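Side-chain contacts in cpftsy (Physcomitrella patens, PDB 4AK9), which probably acts as the chloroplast receptor GTPase of the signal recognition particle, helping to target proteins to the thylakoid membrane: residues L217-E220 and L221-C224; G245-G248 and L249-A253; V70-I73 and R74-L78. One frame throughout, in Å; residues are numbered along the deposited sequence.

Contact 1: L217-E220 and L221-C224; sequences LMEE and LRGC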
ATOM      1  N   LEU A 217       6.498   7.766 -25.903  1.00 35.06           N
ATOM      2  CA  LEU A 217       6.579   6.383 -25.514  1.00 35.17           C
ATOM      3  C   LEU A 217       5.246   5.698 -25.767  1.00 27.59           C
ATOM      4  O   LEU A 217       5.212   4.542 -26.220  1.00 28.43           O
ATOM      5  CB  LEU A 217       6.933   6.281 -24.028  1.00 42.45           C
ATOM      6  CG  LEU A 217       7.738   5.062 -23.540  1.00 51.69           C
ATOM      7  CD1 LEU A 217       7.652   3.829 -24.462  1.00 48.55           C
ATOM      8  CD2 LEU A 217       9.189   5.451 -23.299  1.00 51.56           C
ATOM      9  N   MET A 218       4.159   6.407 -25.472  1.00 34.05           N
ATOM     10  CA  MET A 218       2.822   5.864 -25.686  1.00 34.88           C
ATOM     11  C   MET A 218       2.661   5.539 -27.152  1.00 32.00           C
ATOM     12  O   MET A 218       2.166   4.465 -27.516  1.00 28.46           O
ATOM     13  CB  MET A 218       1.741   6.868 -25.280  1.00 36.08           C
ATOM     14  CG  MET A 218       0.336   6.405 -25.657  1.00 43.88           C
ATOM     15  SD  MET A 218      -0.924   7.718 -25.613  1.00 58.15           S
ATOM     16  CE  MET A 218      -0.608   8.381 -23.970  1.00 55.44           C
ATOM     17  N   GLU A 219       3.108   6.464 -27.985  1.00 33.03           N
ATOM     18  CA  GLU A 219       2.926   6.302 -29.402  1.00 34.70           C
ATOM     19  C   GLU A 219       3.769   5.162 -29.929  1.00 29.49           C
ATOM     20  O   GLU A 219       3.336   4.422 -30.814  1.00 30.50           O
ATOM     21  CB  GLU A 219       3.222   7.603 -30.136  1.00 35.61           C
ATOM     22  CG  GLU A 219       2.769   7.571 -31.587  1.00 44.39           C
ATOM     23  CD  GLU A 219       1.406   6.876 -31.778  1.00 48.02           C
ATOM     24  OE1 GLU A 219       0.428   7.253 -31.076  1.00 46.48           O
ATOM     25  OE2 GLU A 219       1.315   5.950 -32.635  1.00 44.00           O
ATOM     26  N   GLU A 220       4.975   5.010 -29.379  1.00 29.13           N
ATOM     27  CA  GLU A 220       5.857   3.921 -29.750  1.00 26.91           C
ATOM     28  C   GLU A 220       5.284   2.544 -29.422  1.00 27.65           C
ATOM     29  O   GLU A 220       5.378   1.598 -30.223  1.00 23.07           O
ATOM     30  CB  GLU A 220       7.237   4.108 -29.091  1.00 33.29           C
ATOM     31  CG  GLU A 220       8.226   2.978 -29.407  1.00 39.15           C
ATOM     32  CD  GLU A 220       9.540   3.098 -28.637  1.00 49.57           C
ATOM     33  OE1 GLU A 220      10.142   4.204 -28.636  1.00 55.98           O
ATOM     34  OE2 GLU A 220       9.968   2.084 -28.032  1.00 49.13           O
ATOM     35  N   LEU A 221       4.681   2.409 -28.243  1.00 23.74           N
ATOM     36  CA  LEU A 221       4.094   1.127 -27.892  1.00 24.33           C
ATOM     37  C   LEU A 221       2.912   0.808 -28.804  1.00 21.06           C
ATOM     38  O   LEU A 221       2.749  -0.345 -29.243  1.00 22.85           O
ATOM     39  CB  LEU A 221       3.665   1.128 -26.415  1.00 19.90           C
ATOM     40  CG  LEU A 221       3.061  -0.145 -25.813  1.00 28.62           C
ATOM     41  CD1 LEU A 221       3.837  -1.450 -26.170  1.00 28.70           C
ATOM     42  CD2 LEU A 221       2.968   0.056 -24.275  1.00 31.01           C
ATOM     43  N   ARG A 222       2.075   1.809 -29.077  1.00 23.37           N
ATOM     44  CA  ARG A 222       0.933   1.569 -29.967  1.00 24.78           C
ATOM     45  C   ARG A 222       1.423   1.204 -31.365  1.00 23.27           C
ATOM     46  O   ARG A 222       0.836   0.351 -32.038  1.00 25.85           O
ATOM     47  CB  ARG A 222       0.051   2.804 -30.031  1.00 20.66           C
ATOM     48  CG  ARG A 222      -0.619   3.116 -28.727  1.00 25.79           C
ATOM     49  CD  ARG A 222      -1.683   4.167 -28.886  1.00 29.63           C
ATOM     50  NE  ARG A 222      -2.648   4.108 -27.779  1.00 35.98           N
ATOM     51  CZ  ARG A 222      -3.063   5.181 -27.123  1.00 36.51           C
ATOM     52  NH1 ARG A 222      -2.550   6.343 -27.482  1.00 45.01           N
ATOM     53  NH2 ARG A 222      -3.977   5.111 -26.137  1.00 27.79           N
ATOM     54  N   GLY A 223       2.508   1.854 -31.782  1.00 24.89           N
ATOM     55  CA  GLY A 223       3.125   1.589 -33.074  1.00 25.76           C
ATOM     56  C   GLY A 223       3.656   0.172 -33.158  1.00 29.55           C
ATOM     57  O   GLY A 223       3.615  -0.457 -34.223  1.00 25.96           O
ATOM     58  N   CYS A 224       4.154  -0.341 -32.026  1.00 25.60           N
ATOM     59  CA  CYS A 224       4.604  -1.725 -31.953  1.00 23.59           C
ATOM     60  C   CYS A 224       3.441  -2.686 -32.100  1.00 24.16           C
ATOM     61  O   CYS A 224       3.559  -3.714 -32.780  1.00 23.95           O
ATOM     62  CB  CYS A 224       5.300  -2.003 -30.608  1.00 28.61           C
ATOM     63  SG  CYS A 224       6.975  -1.370 -30.517  1.00 31.55           S
TER

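Contact 2: G245-G248 and L249-A253; sequences GTTG and LNMLA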
ATOM      1  N   GLY A 245       5.510  -6.850  -7.566  1.00 20.32           N
ATOM      2  CA  GLY A 245       4.702  -7.162  -6.394  1.00 18.41           C
ATOM      3  C   GLY A 245       5.172  -6.456  -5.128  1.00 20.47           C
ATOM      4  O   GLY A 245       4.383  -6.228  -4.196  1.00 20.04           O
ATOM      5  N   THR A 246       6.431  -6.039  -5.085  1.00 19.75           N
ATOM      6  CA  THR A 246       6.902  -5.367  -3.865  1.00 22.62           C
ATOM      7  C   THR A 246       6.385  -3.942  -3.736  1.00 19.69           C
ATOM      8  O   THR A 246       6.452  -3.361  -2.663  1.00 18.78           O
ATOM      9  CB  THR A 246       8.426  -5.378  -3.699  1.00 23.92           C
ATOM     10  OG1 THR A 246       9.036  -4.605  -4.743  1.00 22.05           O
ATOM     11  CG2 THR A 246       8.962  -6.816  -3.694  1.00 27.57           C
ATOM     12  N   THR A 247       5.857  -3.373  -4.817  1.00 17.48           N
ATOM     13  CA  THR A 247       5.207  -2.076  -4.713  1.00 20.56           C
ATOM     14  C   THR A 247       3.771  -2.218  -4.250  1.00 19.92           C
ATOM     15  O   THR A 247       3.105  -1.227  -3.981  1.00 22.20           O
ATOM     16  CB  THR A 247       5.276  -1.269  -6.044  1.00 23.58           C
ATOM     17  OG1 THR A 247       4.503  -1.928  -7.062  1.00 26.57           O
ATOM     18  CG2 THR A 247       6.722  -1.150  -6.472  1.00 24.95           C
ATOM     19  N   GLY A 248       3.307  -3.460  -4.143  1.00 16.98           N
ATOM     20  CA  GLY A 248       1.957  -3.710  -3.643  1.00 19.47           C
ATOM     21  C   GLY A 248       0.870  -2.962  -4.392  1.00 24.31           C
ATOM     22  O   GLY A 248       0.862  -2.881  -5.629  1.00 20.46           O
ATOM     23  N   LEU A 249      -0.049  -2.363  -3.641  1.00 20.97           N
ATOM     24  CA  LEU A 249      -1.209  -1.717  -4.243  1.00 21.79           C
ATOM     25  C   LEU A 249      -0.780  -0.530  -5.097  1.00 20.40           C
ATOM     26  O   LEU A 249      -1.510  -0.054  -5.975  1.00 20.51           O
ATOM     27  CB  LEU A 249      -2.152  -1.236  -3.137  1.00 22.94           C
ATOM     28  CG  LEU A 249      -3.617  -1.065  -3.523  1.00 32.64           C
ATOM     29  CD1 LEU A 249      -4.267  -2.426  -3.644  1.00 28.61           C
ATOM     30  CD2 LEU A 249      -4.344  -0.234  -2.481  1.00 34.32           C
ATOM     31  N   ASN A 250       0.414  -0.024  -4.815  1.00 19.97           N
ATOM     32  CA  ASN A 250       0.926   1.079  -5.618  1.00 19.44           C
ATOM     33  C   ASN A 250       1.081   0.752  -7.089  1.00 21.60           C
ATOM     34  O   ASN A 250       1.138   1.671  -7.913  1.00 26.65           O
ATOM     35  CB  ASN A 250       2.232   1.625  -5.002  1.00 18.38           C
ATOM     36  CG  ASN A 250       1.983   2.300  -3.686  1.00 28.11           C
ATOM     37  OD1 ASN A 250       0.947   2.983  -3.489  1.00 27.05           O
ATOM     38  ND2 ASN A 250       2.904   2.094  -2.745  1.00 30.05           N
ATOM     39  N   MET A 251       1.086  -0.538  -7.424  1.00 22.01           N
ATOM     40  CA  MET A 251       1.144  -0.973  -8.829  1.00 23.38           C
ATOM     41  C   MET A 251      -0.112  -0.640  -9.638  1.00 26.29           C
ATOM     42  O   MET A 251      -0.062  -0.642 -10.863  1.00 26.11           O
ATOM     43  CB  MET A 251       1.393  -2.486  -8.941  1.00 23.62           C
ATOM     44  CG  MET A 251       0.101  -3.310  -8.725  1.00 23.33           C
ATOM     45  SD  MET A 251       0.295  -5.093  -8.609  1.00 26.72           S
ATOM     46  CE  MET A 251       1.867  -5.339  -7.803  1.00 21.22           C
ATOM     47  N   LEU A 252      -1.235  -0.353  -8.975  1.00 23.71           N
ATOM     48  CA  LEU A 252      -2.478  -0.044  -9.682  1.00 26.00           C
ATOM     49  C   LEU A 252      -2.364   1.199 -10.570  1.00 24.13           C
ATOM     50  O   LEU A 252      -2.998   1.240 -11.625  1.00 27.89           O
ATOM     51  CB  LEU A 252      -3.655   0.151  -8.706  1.00 25.31           C
ATOM     52  CG  LEU A 252      -4.646  -0.985  -8.450  1.00 30.51           C
ATOM     53  CD1 LEU A 252      -3.973  -2.317  -8.249  1.00 32.57           C
ATOM     54  CD2 LEU A 252      -5.516  -0.641  -7.224  1.00 35.79           C
ATOM     55  N   ALA A 253      -1.557   2.182 -10.165  1.00 24.82           N
ATOM     56  CA  ALA A 253      -1.409   3.416 -10.954  1.00 27.24           C
ATOM     57  C   ALA A 253      -0.803   3.124 -12.331  1.00 31.58           C
ATOM     58  O   ALA A 253      -1.377   3.481 -13.374  1.00 25.42           O
ATOM     59  CB  ALA A 253      -0.578   4.465 -10.194  1.00 30.93           C
TER

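Contact 3: V70-I73 and R74-L78; sequences VDTI and RKDIL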
ATOM      1  N   VAL A  70     -15.326  -7.969   3.419  1.00 22.67           N
ATOM      2  CA  VAL A  70     -15.844  -8.022   4.774  1.00 22.94           C
ATOM      3  C   VAL A  70     -17.351  -7.713   4.824  1.00 27.51           C
ATOM      4  O   VAL A  70     -18.085  -8.317   5.620  1.00 28.23           O
ATOM      5  CB  VAL A  70     -14.990  -7.137   5.706  1.00 25.73           C
ATOM      6  CG1 VAL A  70     -15.563  -7.069   7.121  1.00 29.68           C
ATOM      7  CG2 VAL A  70     -13.538  -7.687   5.740  1.00 26.45           C
ATOM      8  N   ASP A  71     -17.820  -6.839   3.936  1.00 26.15           N
ATOM      9  CA  ASP A  71     -19.232  -6.433   3.929  1.00 30.34           C
ATOM     10  C   ASP A  71     -20.142  -7.625   3.669  1.00 31.76           C
ATOM     11  O   ASP A  71     -21.170  -7.773   4.318  1.00 29.36           O
ATOM     12  CB  ASP A  71     -19.480  -5.325   2.914  1.00 28.69           C
ATOM     13  CG  ASP A  71     -20.598  -4.371   3.343  1.00 47.31           C
ATOM     14  OD1 ASP A  71     -20.872  -4.243   4.562  1.00 42.63           O
ATOM     15  OD2 ASP A  71     -21.208  -3.746   2.449  1.00 59.00           O
ATOM     16  N   THR A  72     -19.737  -8.507   2.759  1.00 26.85           N
ATOM     17  CA  THR A  72     -20.472  -9.756   2.516  1.00 28.95           C
ATOM     18  C   THR A  72     -20.573 -10.632   3.788  1.00 29.19           C
ATOM     19  O   THR A  72     -21.623 -11.243   4.071  1.00 34.08           O
ATOM     20  CB  THR A  72     -19.780 -10.550   1.380  1.00 31.01           C
ATOM     21  OG1 THR A  72     -19.698  -9.721   0.211  1.00 38.13           O
ATOM     22  CG2 THR A  72     -20.559 -11.794   1.051  1.00 39.21           C
ATOM     23  N   ILE A  73     -19.489 -10.693   4.553  1.00 26.10           N
ATOM     24  CA  ILE A  73     -19.460 -11.428   5.807  1.00 27.80           C
ATOM     25  C   ILE A  73     -20.401 -10.798   6.829  1.00 29.93           C
ATOM     26  O   ILE A  73     -21.132 -11.516   7.533  1.00 29.75           O
ATOM     27  CB  ILE A  73     -18.035 -11.479   6.385  1.00 26.38           C
ATOM     28  CG1 ILE A  73     -17.112 -12.277   5.450  1.00 25.66           C
ATOM     29  CG2 ILE A  73     -18.001 -12.052   7.819  1.00 23.29           C
ATOM     30  CD1 ILE A  73     -15.653 -12.181   5.850  1.00 25.95           C
ATOM     31  N   ARG A  74     -20.375  -9.463   6.919  1.00 25.63           N
ATOM     32  CA  ARG A  74     -21.274  -8.726   7.813  1.00 28.70           C
ATOM     33  C   ARG A  74     -22.744  -9.066   7.525  1.00 34.14           C
ATOM     34  O   ARG A  74     -23.513  -9.281   8.475  1.00 33.54           O
ATOM     35  CB  ARG A  74     -21.068  -7.192   7.727  1.00 25.81           C
ATOM     36  CG  ARG A  74     -19.644  -6.701   8.059  1.00 28.07           C
ATOM     37  CD  ARG A  74     -19.484  -5.152   7.943  1.00 33.80           C
ATOM     38  NE  ARG A  74     -18.067  -4.773   7.906  1.00 29.31           N
ATOM     39  CZ  ARG A  74     -17.321  -4.468   8.975  1.00 34.51           C
ATOM     40  NH1 ARG A  74     -17.867  -4.460  10.188  1.00 30.52           N
ATOM     41  NH2 ARG A  74     -16.024  -4.158   8.828  1.00 32.33           N
ATOM     42  N   LYS A  75     -23.136  -9.085   6.241  1.00 34.00           N
ATOM     43  CA  LYS A  75     -24.532  -9.398   5.857  1.00 37.19           C
ATOM     44  C   LYS A  75     -24.890 -10.834   6.222  1.00 38.12           C
ATOM     45  O   LYS A  75     -25.986 -11.100   6.727  1.00 42.38           O
ATOM     46  CB  LYS A  75     -24.795  -9.226   4.355  1.00 40.26           C
ATOM     47  CG  LYS A  75     -24.131  -8.035   3.697  1.00 48.34           C
ATOM     48  CD  LYS A  75     -24.900  -6.747   3.877  1.00 48.08           C
ATOM     49  CE  LYS A  75     -24.272  -5.666   3.005  1.00 54.62           C
ATOM     50  NZ  LYS A  75     -25.098  -4.417   2.949  1.00 64.43           N
ATOM     51  N   ASP A  76     -23.982 -11.764   5.930  1.00 33.69           N
ATOM     52  CA  ASP A  76     -24.216 -13.179   6.232  1.00 38.41           C
ATOM     53  C   ASP A  76     -24.348 -13.416   7.741  1.00 44.12           C
ATOM     54  O   ASP A  76     -25.110 -14.298   8.191  1.00 39.02           O
ATOM     55  CB  ASP A  76     -23.105 -14.063   5.636  1.00 39.12           C
ATOM     56  CG  ASP A  76     -23.142 -14.114   4.102  1.00 41.92           C
ATOM     57  OD1 ASP A  76     -24.093 -13.571   3.497  1.00 49.50           O
ATOM     58  OD2 ASP A  76     -22.222 -14.707   3.496  1.00 45.36           O
ATOM     59  N   ILE A  77     -23.615 -12.630   8.534  1.00 33.04           N
ATOM     60  CA  ILE A  77     -23.758 -12.720   9.986  1.00 37.01           C
ATOM     61  C   ILE A  77     -25.116 -12.180  10.436  1.00 40.55           C
ATOM     62  O   ILE A  77     -25.817 -12.817  11.240  1.00 42.75           O
ATOM     63  CB  ILE A  77     -22.632 -11.969  10.734  1.00 30.81           C
ATOM     64  CG1 ILE A  77     -21.318 -12.740  10.606  1.00 29.51           C
ATOM     65  CG2 ILE A  77     -22.978 -11.807  12.218  1.00 30.63           C
ATOM     66  CD1 ILE A  77     -20.081 -11.971  11.115  1.00 26.72           C
ATOM     67  N   LEU A  78     -25.481 -11.003   9.929  1.00 39.24           N
ATOM     68  CA  LEU A  78     -26.745 -10.363  10.308  1.00 42.24           C
ATOM     69  C   LEU A  78     -27.931 -11.237   9.883  1.00 41.75           C
ATOM     70  O   LEU A  78     -28.995 -11.176  10.502  1.00 46.17           O
ATOM     71  CB  LEU A  78     -26.833  -8.968   9.687  1.00 40.61           C
ATOM     72  CG  LEU A  78     -28.043  -8.047   9.884  1.00 49.92           C
ATOM     73  CD1 LEU A  78     -27.989  -7.309  11.214  1.00 49.56           C
ATOM     74  CD2 LEU A  78     -28.102  -7.050   8.735  1.00 48.16           C
TER

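Contact 1: L217-E220 and L221-C224
The guanidinium of Arg222 has CG of Met218 over one face, with that carbon 3.4 Å from Arg222 NH1, while two of its N-H groups turn to carbonyls beyond this turn. NE donates to Val261 O and NH2, weakly, to Gln260 O, so the flat group is held at the C-terminal end of helix 251-261. The Met218 and Arg222 side chains run side by side and point the same way, four residues apart on helix 215-231. Met218 turns CG away from its own N (chi1 173°), whereas Arg222 starts beside its backbone N and stays extended from CG to NE; that brings both chains out together along the helix. The modelled closeness of the sulfur to NH1 is too short to be trusted. Nearer the backbone, Arg222 CG rests 3.3 Å from Met218 O, the carbonyl that also accepts Arg222 N at 3.1 Å. The same i to i+4 pattern links Leu221 N to Leu217 O (3.0 Å) and Cys224 N to Glu220 O (2.9 Å), and Gly223 N to Glu219 O closes the set.

The carboxylate of Glu219 remains 4.8 Å from the guanidinium, measured OE1 to Arg222 NH1, and its salt bridge goes instead to Arg226, two turns further along the helix. Leu221 packs on Val122 of strand 117-123 and on Val261 at the end of helix 251-261, and Cys224 reaches Met120 of the same strand, so that Leu221 and Cys224 both face strand 117-123. Arg222 is thus probably steered more by directional carbonyl bonds than by an acid, with Met218 supplying an apolar wall beside its charge.

Contact 2: G245-G248 and L249-A253
Gly245 to Thr247 form a 3-10 turn closed by Gly248 N to Gly245 O (3.0 Å), after which Gly248 takes a positive phi of 54° and Met251 N bonds back to Gly248 O. This is the loop between strand 238-244 and helix 251-261 of the P-loop GTPase fold, and it touches the helical bundle.

The Met251 N bond to Gly248 O is 3.0 Å long and straight at the hydrogen, yet the donor stands above the carbonyl plane. The neighbouring bond, Asn250 N to Thr247 O, is weak and bent. Asn250 CB sits 3.2 Å from that same Thr247 O, and its amide crosses to the second subunit, where ND2 donates to Asp60 OD1 and weakly to Leu57 O. Leu249 N is taken by Asp60 of its own chain, which ties the loop to the helical bundle, while the Leu249 side chain packs on Ser283 of helix 280-288.

Thr247 places OG1 between its N and its carbonyl carbon (chi1 66°), the position in which the hydroxyl bonds Asp244 O at the end of the strand. The side chains of Thr247 and Met251 cross obliquely, OG1 lying 3.7 Å from Met251 CB. Met251 likewise has CG between N and carbonyl carbon, and its bend at chi3 folds the thioether back around the glycine carbonyl, with CG only 3.2 Å from Gly248 O. Gly248 O thus lies against Met251 carbons as well as its backbone N. The methyl at the end of the hook stands 3.4 Å from Gly248 O as Met251 CE, and the same CE meets Gly245 CA at 3.7 Å.

Contact 3: V70-I73 and R74-L78
On helix 63-78 of the helical bundle domain of this SRP-type GTPase, Val70, Asp71, Thr72 and Ile73 meet the residues one turn later. Four i to i+4 backbone bonds join the two halves, from Arg74 N to Val70 O (2.9 Å) through to Ile77 N to Ile73 O.

The apolar face is made by Ile73 and Ile77, whose side chains meet at an angle and touch at Ile73 CG2 and Ile77 CD1, 3.9 Å apart. Together they fit between neighbouring helices: both reach Ile88 of helix 85-101, and Ile77 also meets Leu49 of helix 45-58. Val70 contributes CG1, turned anti to its N (chi1 175°), which approaches the Arg74 guanidinium obliquely at 3.4 Å from NH2. That arginine runs extended from CG to NE and ends among acids of helix 45-58: NH2 forms salt bridges with Glu53 and Asp50, NH1 with Glu46. Such a cluster of carboxylates would probably stabilise its positive charge and offset that of Arg210 of the second subunit, which comes close to NH1, and it pins helix 63-78 to its neighbour.

Asp71 lies between two cationic chains without gripping either tightly. Its carboxylate plane is turned 56° from the guanidinium plane of Arg74, and Asp71 OD1 meets the aliphatic CD of Arg74 at 3.8 Å, the charged atoms being too far apart for a salt bridge. Toward Lys75 there is only a long salt bridge, 4.0 Å from Asp71 OD2 to Lys75 NZ. A bend at chi2 (-83°) folds the lysine chain back toward the acid. Thr72 and Asp76 lie side by side, and Asp76 OD1 makes its salt bridge with Arg81 beyond the helix end. Closest to the backbone, Lys75 CG presses to 3.0 Å from Asp71 O.

Overall arrangement
Along the chain the order is contact 3, contact 1, contact 2. Contact 3 belongs to helix 63-78 of the helical bundle; the other two lie in the GTPase domain, contact 1 on helix 215-231 and contact 2 in the loop between strand 238-244 and helix 251-261 and the first turn of that helix. Contacts 1 and 2 have centres about 23 Å apart and do not touch, though helix 251-261 links them: it starts at contact 2, and its far end meets Arg222 of contact 1. Contact 3 is about 28 Å from contact 2 and 46 Å from contact 1, centre to centre. Contact 2, bonded to Asp60 of the bundle, thus sits where the two domains meet.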